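Local coordinates for uncharacterized protein (Bacteroides fragilis, PDB 4FR9), which is of unknown function but resembles beta-lactamase-inhibitor-like proteins of the PepSY-like family, at residues Q14-A19 and A56-L61; V94-Y99 and T105-T110; L119-S122 and G126-H129. All blocks are in the same frame, centred on the assembly; numbering follows the deposited sequence. Where two conformers were deposited one is given.

Contact 1. Residues Q14-A19 and A56-L61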
loop_
_atom_site.group_PDB
_atom_site.type_symbol
_atom_site.label_atom_id
_atom_site.label_comp_id
_atom_site.label_asym_id
_atom_site.label_seq_id
_atom_site.Cartn_x
_atom_site.Cartn_y
_atom_site.Cartn_z
ATOM N N GLN A 14 -7.699 17.051 14.662
ATOM C CA GLN A 14 -6.452 17.725 14.419
ATOM C C GLN A 14 -5.272 16.798 14.764
ATOM O O GLN A 14 -4.244 16.844 14.100
ATOM C CB GLN A 14 -6.359 19.046 15.204
ATOM C CG GLN A 14 -5.178 19.873 14.780
ATOM C CD GLN A 14 -5.237 20.300 13.319
ATOM O OE1 GLN A 14 -6.277 20.804 12.847
ATOM N NE2 GLN A 14 -4.134 20.134 12.598
ATOM N N ALA A 15 -5.429 15.965 15.786
ATOM C CA ALA A 15 -4.371 15.042 16.177
ATOM C C ALA A 15 -4.010 14.078 15.024
ATOM O O ALA A 15 -2.834 13.800 14.805
ATOM C CB ALA A 15 -4.745 14.268 17.412
ATOM N N ILE A 16 -5.006 13.562 14.314
ATOM C CA ILE A 16 -4.743 12.717 13.180
ATOM C C ILE A 16 -4.027 13.487 12.095
ATOM O O ILE A 16 -3.066 12.995 11.492
ATOM C CB ILE A 16 -6.061 12.080 12.666
ATOM C CG1 ILE A 16 -6.561 10.989 13.608
ATOM C CG2 ILE A 16 -5.845 11.500 11.269
ATOM C CD1 ILE A 16 -7.971 10.440 13.281
ATOM N N GLN A 17 -4.483 14.713 11.814
ATOM C CA GLN A 17 -3.845 15.553 10.814
ATOM C C GLN A 17 -2.391 15.860 11.177
ATOM O O GLN A 17 -1.516 15.830 10.316
ATOM C CB GLN A 17 -4.639 16.814 10.561
ATOM C CG GLN A 17 -6.072 16.493 10.122
ATOM C CD GLN A 17 -6.836 17.717 9.808
ATOM O OE1 GLN A 17 -6.398 18.500 8.973
ATOM N NE2 GLN A 17 -8.004 17.885 10.446
ATOM N N ASP A 18 -2.155 16.163 12.457
ATOM C CA ASP A 18 -0.803 16.424 12.940
ATOM C C ASP A 18 0.109 15.199 12.857
ATOM O O ASP A 18 1.311 15.324 12.578
ATOM C CB ASP A 18 -0.844 16.903 14.397
ATOM C CG ASP A 18 -1.460 18.283 14.569
ATOM O OD1 ASP A 18 -1.584 19.035 13.568
ATOM O OD2 ASP A 18 -1.835 18.551 15.727
ATOM N N ALA A 19 -0.469 14.025 13.080
ATOM C CA ALA A 19 0.276 12.784 12.986
ATOM C C ALA A 19 0.737 12.545 11.556
ATOM O O ALA A 19 1.881 12.139 11.326
ATOM C CB ALA A 19 -0.586 11.619 13.497
ATOM N N ALA A 56 -8.147 5.517 15.310
ATOM C CA ALA A 56 -8.795 6.588 16.035
ATOM C C ALA A 56 -7.920 7.222 17.099
ATOM O O ALA A 56 -8.220 8.334 17.586
ATOM C CB ALA A 56 -10.126 6.098 16.648
ATOM N N ASN A 57 -6.857 6.543 17.490
ATOM C CA ASN A 57 -5.874 7.097 18.431
ATOM C C ASN A 57 -4.785 7.908 17.698
ATOM O O ASN A 57 -3.770 8.237 18.292
ATOM C CB ASN A 57 -5.199 6.016 19.247
ATOM C CG ASN A 57 -6.074 5.405 20.318
ATOM O OD1 ASN A 57 -6.959 6.042 20.842
ATOM N ND2 ASN A 57 -5.765 4.152 20.682
ATOM N N ALA A 58 -4.958 8.178 16.393
ATOM C CA ALA A 58 -4.001 8.924 15.581
ATOM C C ALA A 58 -2.677 8.167 15.446
ATOM O O ALA A 58 -1.667 8.779 15.176
ATOM C CB ALA A 58 -3.767 10.368 16.105
ATOM N N ASN A 59 -2.728 6.835 15.505
ATOM C CA ASN A 59 -1.555 6.013 15.327
ATOM C C ASN A 59 -1.497 5.471 13.911
ATOM O O ASN A 59 -2.485 5.000 13.378
ATOM C CB ASN A 59 -1.522 4.907 16.365
ATOM C CG ASN A 59 -1.261 5.483 17.792
ATOM O OD1 ASN A 59 -0.635 6.536 17.904
ATOM N ND2 ASN A 59 -1.755 4.827 18.810
ATOM N N TRP A 60 -0.321 5.578 13.334
ATOM C CA TRP A 60 -0.066 5.164 11.965
ATOM C C TRP A 60 -0.057 3.646 11.869
ATOM O O TRP A 60 0.644 2.969 12.643
ATOM C CB TRP A 60 1.278 5.710 11.481
ATOM C CG TRP A 60 1.664 5.185 10.150
ATOM C CD1 TRP A 60 1.069 5.445 8.954
ATOM C CD2 TRP A 60 2.730 4.281 9.867
ATOM N NE1 TRP A 60 1.697 4.763 7.923
ATOM C CE2 TRP A 60 2.720 4.037 8.475
ATOM C CE3 TRP A 60 3.702 3.642 10.651
ATOM C CZ2 TRP A 60 3.650 3.196 7.860
ATOM C CZ3 TRP A 60 4.617 2.833 10.019
ATOM C CH2 TRP A 60 4.564 2.588 8.664
ATOM N N LEU A 61 -0.817 3.102 10.902
ATOM C CA LEU A 61 -0.897 1.678 10.735
ATOM C C LEU A 61 -0.373 1.157 9.402
ATOM O O LEU A 61 -0.028 -0.021 9.326
ATOM C CB LEU A 61 -2.337 1.198 10.906
ATOM C CG LEU A 61 -2.942 1.479 12.292
ATOM C CD1 LEU A 61 -4.379 0.934 12.301
ATOM C CD2 LEU A 61 -2.134 0.910 13.430
#
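Ala58 sets its methyl group against the flank of helix 14-19, where Ala15, Ile16 and Ala19 touch it. Ala15 and Ala19, one helical turn apart, direct their methyls to the loop side of the helix. The methyl of Ala58 points into the helix flank, that of Ala19 comes roughly toward it, and that of Ala15 passes alongside: CB of Ala58 lies 4.2 Å from CB of Ala15 and 4.3 Å from CB of Ala19. Ile16 contributes differently, since it leaves the helix along the interface, not into it. Its CG1 stands beside the backbone N, anti to the carbonyl carbon (chi1 -73°), and this rotation swings the ethyl branch to the loop, with CG1 3.8 Å from CB of Ala58. Small side chains let the backbones come close: the CA atoms of Ile16 and Ala58 are 4.5 Å apart. The methyl of Ala58 also touches main chain, lying 3.8 Å from O of Ala15, and CB of Ala19 sits 3.5 Å from O of Ala58. No hydrogen bond crosses between the segments, so the evidence points to van der Waals packing alone. Structurally, this is a short helix laid on the connection of a beta hairpin, in which strands 52-54 and 60-67 run antiparallel. Ala58 has left-handed backbone angles (phi 65°, psi 29°), which help the chain reverse here, and the carboxylate of Asp55 receives the backbone N-H of Asn59 in the same turn. Ile16 also touches Trp32, and Ala19 touches Phe54 of strand 52-54. Farther round the helix, NE2 of Gln14 gives a hydrogen bond of 2.9 Å to OD1 of Asp18, OD1 lying in the amide plane of Gln14 while itself being met from above the carboxylate plane.

Contact 2. Residues V94-Y99 and T105-T110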
loop_
_atom_site.group_PDB
_atom_site.type_symbol
_atom_site.label_atom_id
_atom_site.label_comp_id
_atom_site.label_asym_id
_atom_site.label_seq_id
_atom_site.Cartn_x
_atom_site.Cartn_y
_atom_site.Cartn_z
ATOM N N VAL A 94 1.753 -2.360 -9.289
ATOM C CA VAL A 94 2.904 -2.514 -8.415
ATOM C C VAL A 94 2.801 -1.482 -7.311
ATOM O O VAL A 94 2.690 -0.295 -7.614
ATOM C CB VAL A 94 4.228 -2.337 -9.178
ATOM C CG1 VAL A 94 5.378 -2.634 -8.259
ATOM C CG2 VAL A 94 4.284 -3.229 -10.433
ATOM N N VAL A 95 2.832 -1.919 -6.060
ATOM C CA VAL A 95 2.748 -1.008 -4.917
ATOM C C VAL A 95 3.727 -1.431 -3.843
ATOM O O VAL A 95 4.197 -2.572 -3.827
ATOM C CB VAL A 95 1.308 -0.872 -4.335
ATOM C CG1 VAL A 95 0.292 -0.485 -5.429
ATOM C CG2 VAL A 95 0.876 -2.145 -3.644
ATOM N N ILE A 96 3.971 -0.527 -2.906
ATOM C CA ILE A 96 4.680 -0.795 -1.671
ATOM C C ILE A 96 3.713 -0.660 -0.503
ATOM O O ILE A 96 2.932 0.300 -0.471
ATOM C CB ILE A 96 5.797 0.200 -1.346
ATOM C CG1 ILE A 96 6.578 0.555 -2.602
ATOM C CG2 ILE A 96 6.754 -0.424 -0.278
ATOM C CD1 ILE A 96 7.715 1.539 -2.350
ATOM N N LEU A 97 3.731 -1.611 0.436
ATOM C CA LEU A 97 3.023 -1.528 1.696
ATOM C C LEU A 97 4.035 -1.454 2.803
ATOM O O LEU A 97 4.940 -2.272 2.881
ATOM C CB LEU A 97 2.098 -2.721 1.880
ATOM C CG LEU A 97 1.029 -2.916 0.801
ATOM C CD1 LEU A 97 0.267 -4.231 0.984
ATOM C CD2 LEU A 97 0.086 -1.733 0.707
ATOM N N GLU A 98 3.905 -0.435 3.661
ATOM C CA GLU A 98 4.763 -0.256 4.794
ATOM C C GLU A 98 3.947 -0.237 6.069
ATOM O O GLU A 98 2.836 0.285 6.085
ATOM C CB GLU A 98 5.552 1.039 4.661
ATOM C CG GLU A 98 6.569 1.025 3.541
ATOM C CD GLU A 98 7.223 2.353 3.357
ATOM O OE1 GLU A 98 6.582 3.237 2.770
ATOM O OE2 GLU A 98 8.379 2.495 3.831
ATOM N N TYR A 99 4.504 -0.819 7.129
ATOM C CA TYR A 99 3.814 -1.055 8.382
ATOM C C TYR A 99 4.713 -0.734 9.559
ATOM O O TYR A 99 5.946 -0.757 9.449
ATOM C CB TYR A 99 3.480 -2.522 8.495
ATOM C CG TYR A 99 2.702 -3.108 7.352
ATOM C CD1 TYR A 99 3.347 -3.665 6.257
ATOM C CD2 TYR A 99 1.320 -3.143 7.363
ATOM C CE1 TYR A 99 2.636 -4.236 5.239
ATOM C CE2 TYR A 99 0.610 -3.717 6.336
ATOM C CZ TYR A 99 1.267 -4.305 5.285
ATOM O OH TYR A 99 0.571 -4.942 4.290
ATOM N N THR A 105 8.140 -3.765 5.334
ATOM C CA THR A 105 7.930 -3.404 3.955
ATOM C C THR A 105 7.530 -4.661 3.184
ATOM O O THR A 105 8.194 -5.697 3.305
ATOM C CB THR A 105 9.188 -2.805 3.351
ATOM O OG1 THR A 105 9.606 -1.686 4.115
ATOM C CG2 THR A 105 8.986 -2.332 1.924
ATOM N N GLU A 106 6.495 -4.556 2.363
ATOM C CA GLU A 106 6.067 -5.597 1.392
ATOM C C GLU A 106 5.965 -4.901 0.042
ATOM O O GLU A 106 5.344 -3.845 -0.047
ATOM C CB GLU A 106 4.658 -6.159 1.685
ATOM C CG GLU A 106 4.540 -7.032 2.956
ATOM C CD GLU A 106 3.131 -7.224 3.467
ATOM O OE1 GLU A 106 2.197 -6.580 2.968
ATOM O OE2 GLU A 106 3.002 -8.030 4.418
ATOM N N PHE A 107 6.507 -5.486 -1.002
ATOM C CA PHE A 107 6.285 -5.029 -2.381
ATOM C C PHE A 107 5.259 -5.960 -3.002
ATOM O O PHE A 107 5.445 -7.179 -2.987
ATOM C CB PHE A 107 7.583 -5.083 -3.161
ATOM C CG PHE A 107 8.577 -4.103 -2.685
ATOM C CD1 PHE A 107 8.569 -2.793 -3.196
ATOM C CD2 PHE A 107 9.489 -4.414 -1.720
ATOM C CE1 PHE A 107 9.449 -1.856 -2.731
ATOM C CE2 PHE A 107 10.392 -3.450 -1.245
ATOM C CZ PHE A 107 10.364 -2.184 -1.768
ATOM N N VAL A 108 4.191 -5.400 -3.569
ATOM C CA VAL A 108 3.090 -6.184 -4.074
ATOM C C VAL A 108 2.998 -5.991 -5.573
ATOM O O VAL A 108 2.771 -4.875 -6.047
ATOM C CB VAL A 108 1.757 -5.858 -3.399
ATOM C CG1 VAL A 108 0.709 -6.829 -3.868
ATOM C CG2 VAL A 108 1.879 -5.889 -1.871
ATOM N N VAL A 109 3.170 -7.081 -6.293
ATOM C CA VAL A 109 3.040 -7.099 -7.743
ATOM C C VAL A 109 1.751 -7.851 -8.074
ATOM O O VAL A 109 1.616 -9.018 -7.704
ATOM C CB VAL A 109 4.249 -7.774 -8.431
ATOM C CG1 VAL A 109 4.102 -7.725 -9.974
ATOM C CG2 VAL A 109 5.529 -7.128 -8.009
ATOM N N THR A 110 0.796 -7.175 -8.721
ATOM C CA THR A 110 -0.449 -7.798 -9.138
ATOM C C THR A 110 -0.291 -8.276 -10.558
ATOM O O THR A 110 0.040 -7.485 -11.435
ATOM C CB THR A 110 -1.627 -6.821 -9.074
ATOM O OG1 THR A 110 -1.680 -6.220 -7.783
ATOM C CG2 THR A 110 -2.917 -7.506 -9.431
HETATM O O HOH W 1 9.185 0.524 5.798
HETATM O O HOH W 2 10.760 0.671 2.679
#
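The antiparallel hairpin of strands 90-98 and 105-112 pairs Val95 with Val108 and Leu97 with Glu106 as hydrogen-bonded pairs, flanked by the non-hydrogen-bonded pairs Val94-Val109, Ile96-Phe107 and Glu98-Thr105. The axes of the two strand segments approach to 4.7 Å, their directions 159° apart. Four backbone bonds zip them together, the Val108 N to Val95 O bond being 2.8 Å long and nearly straight. On the face of Ile96 and Phe107 the two side chains lie side by side: in the Ile96 conformer described, CG1 of Ile96 approaches CE1 of Phe107 at 3.8 Å, and CG2 of Ile96 sits over one face of the ring while also meeting CG2 of Thr105 at 3.7 Å. The other face carries Val95, Leu97, Glu106 and Val108, with CD1 of Leu97 3.7 Å from CG2 of Val108. Here, in the Glu106 conformer described, the hydroxyl OH of Tyr99 donates to OE1 of Glu106 at 2.7 Å. The ring and carboxylate planes stand 71° apart, OE1 lies at the ring edge, and the hydroxyl comes from above the carboxylate plane. The chain of Glu106 is extended beyond CG, which carries its carboxylate across to the tyrosine. At the hairpin end, two waters each bridge OE2 of Glu98 and OG1 of Thr105. Arg143 forms a salt bridge with OE2 of Glu106 and a cation-pi contact with Tyr99. Both oxygens of this buried carboxylate are thus engaged, by a hydroxyl and by a cation, which would probably favour its ionised state.

Contact 3. Residues L119-S122 and G126-H129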
loop_
_atom_site.group_PDB
_atom_site.type_symbol
_atom_site.label_atom_id
_atom_site.label_comp_id
_atom_site.label_asym_id
_atom_site.label_seq_id
_atom_site.Cartn_x
_atom_site.Cartn_y
_atom_site.Cartn_z
ATOM N N LEU A 119 1.240 -10.802 -5.527
ATOM C CA LEU A 119 2.487 -11.393 -5.070
ATOM C C LEU A 119 3.127 -10.413 -4.117
ATOM O O LEU A 119 3.438 -9.294 -4.478
ATOM C CB LEU A 119 3.416 -11.625 -6.257
ATOM C CG LEU A 119 2.885 -12.453 -7.408
ATOM C CD1 LEU A 119 3.879 -12.449 -8.562
ATOM C CD2 LEU A 119 2.568 -13.866 -6.937
ATOM N N TYR A 120 3.328 -10.858 -2.872
ATOM C CA TYR A 120 3.912 -10.038 -1.816
ATOM C C TYR A 120 5.352 -10.470 -1.620
ATOM O O TYR A 120 5.607 -11.620 -1.251
ATOM C CB TYR A 120 3.194 -10.194 -0.479
ATOM C CG TYR A 120 1.782 -9.663 -0.398
ATOM C CD1 TYR A 120 0.769 -10.205 -1.138
ATOM C CD2 TYR A 120 1.482 -8.615 0.468
ATOM C CE1 TYR A 120 -0.555 -9.722 -1.032
ATOM C CE2 TYR A 120 0.182 -8.121 0.583
ATOM C CZ TYR A 120 -0.806 -8.653 -0.185
ATOM O OH TYR A 120 -2.103 -8.161 -0.068
ATOM N N PHE A 121 6.286 -9.551 -1.838
ATOM C CA PHE A 121 7.718 -9.808 -1.676
ATOM C C PHE A 121 8.296 -9.006 -0.524
ATOM O O PHE A 121 7.977 -7.840 -0.336
ATOM C CB PHE A 121 8.477 -9.422 -2.941
ATOM C CG PHE A 121 8.174 -10.261 -4.135
ATOM C CD1 PHE A 121 8.860 -11.435 -4.365
ATOM C CD2 PHE A 121 7.234 -9.844 -5.056
ATOM C CE1 PHE A 121 8.595 -12.207 -5.476
ATOM C CE2 PHE A 121 6.984 -10.606 -6.188
ATOM C CZ PHE A 121 7.649 -11.782 -6.401
ATOM N N SER A 122 9.224 -9.635 0.194
ATOM C CA SER A 122 10.041 -8.936 1.148
ATOM C C SER A 122 11.053 -8.064 0.414
ATOM O O SER A 122 11.334 -8.253 -0.779
ATOM C CB SER A 122 10.781 -9.918 2.045
ATOM O OG SER A 122 11.733 -10.619 1.269
ATOM N N GLY A 126 12.198 -12.210 -1.105
ATOM C CA GLY A 126 11.497 -13.442 -0.765
ATOM C C GLY A 126 9.994 -13.349 -0.979
ATOM O O GLY A 126 9.413 -12.291 -0.716
ATOM N N LEU A 127 9.370 -14.403 -1.467
ATOM C CA LEU A 127 7.934 -14.418 -1.689
ATOM C C LEU A 127 7.220 -14.732 -0.373
ATOM O O LEU A 127 7.324 -15.850 0.161
ATOM C CB LEU A 127 7.565 -15.404 -2.791
ATOM C CG LEU A 127 6.111 -15.436 -3.206
ATOM C CD1 LEU A 127 5.612 -14.110 -3.754
ATOM C CD2 LEU A 127 5.889 -16.564 -4.216
ATOM N N LEU A 128 6.535 -13.741 0.176
ATOM C CA LEU A 128 5.839 -13.845 1.451
ATOM C C LEU A 128 4.408 -14.380 1.321
ATOM O O LEU A 128 3.924 -15.083 2.225
ATOM C CB LEU A 128 5.777 -12.468 2.115
ATOM C CG LEU A 128 7.088 -11.860 2.547
ATOM C CD1 LEU A 128 6.900 -10.384 2.881
ATOM C CD2 LEU A 128 7.630 -12.599 3.762
ATOM N N HIS A 129 3.725 -14.036 0.254
ATOM C CA HIS A 129 2.297 -14.376 0.070
ATOM C C HIS A 129 1.981 -14.374 -1.421
ATOM O O HIS A 129 2.500 -13.561 -2.174
ATOM C CB HIS A 129 1.321 -13.352 0.710
ATOM C CG HIS A 129 1.597 -13.014 2.140
ATOM N ND1 HIS A 129 1.172 -13.806 3.187
ATOM C CD2 HIS A 129 2.231 -11.956 2.703
ATOM C CE1 HIS A 129 1.592 -13.276 4.327
ATOM N NE2 HIS A 129 2.265 -12.171 4.065
#
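Leu127 and Phe121 interlock on one face of a tight hairpin: CD1 of the leucine sits over one face of the phenylalanine ring, 4.1 Å from its centroid and 18° off the normal, a CH-pi contact. The methyl is a bump offset toward the ring rim, and it also reaches the main chain, 3.5 Å from O of Tyr120. Leucine CG stands anti to N (chi1 -175°), a rotation that carries this branch back over the neighbouring strand. CB of Leu119 borders the same methyl. On the opposite face His129 and Tyr120 fit as an edge-to-face (T-shaped) pair, in the histidine conformer described: the edge of the imidazole is directed at the phenol face, with planes 83° apart and centroids 5.3 Å apart. CB of Tyr120 in turn lies in the plane of the histidine ring, at its edge. CD1 of Leu128 packs against the backbone of Ser122, 3.6 Å from its N. Toward the loop, OG of Ser122 accepts the N-H of Gly126 at 2.9 Å, and N of Ser122 donates to O of Gly126, so this pair is tied both ways. The ring of Phe121 continues onto Val77 and Ala80 of helix 75-83. Tyr120 O accepts N of Leu128 at 2.7 Å and, more weakly, N of His129 at 3.4 Å. Two residues thus face one, the register slips by a residue between Tyr120 and Phe121, and the geometry is that of a classic beta bulge in the hairpin that ends the antiparallel sheet.

The three contacts come in series along the chain and are spread across one antiparallel sheet whose strands follow each other in sequence order. Contact 1 adjoins the start of strand 60-67, contact 2 joins strands 90-98 and 105-112, and contact 3 joins strands 118-121 and 127-129 at the sheet's edge. The centres of contacts 1 and 2 are about 22 Å apart, yet they touch where Trp60 packs against Glu98 and Tyr99. Contacts 2 and 3, with centres about 9 Å apart, share probable backbone hydrogen bonds between neighbouring strands. Contacts 1 and 3, with centres about 29 Å apart on opposite sides of the chain's centre, do not touch, and both reach the same sheet.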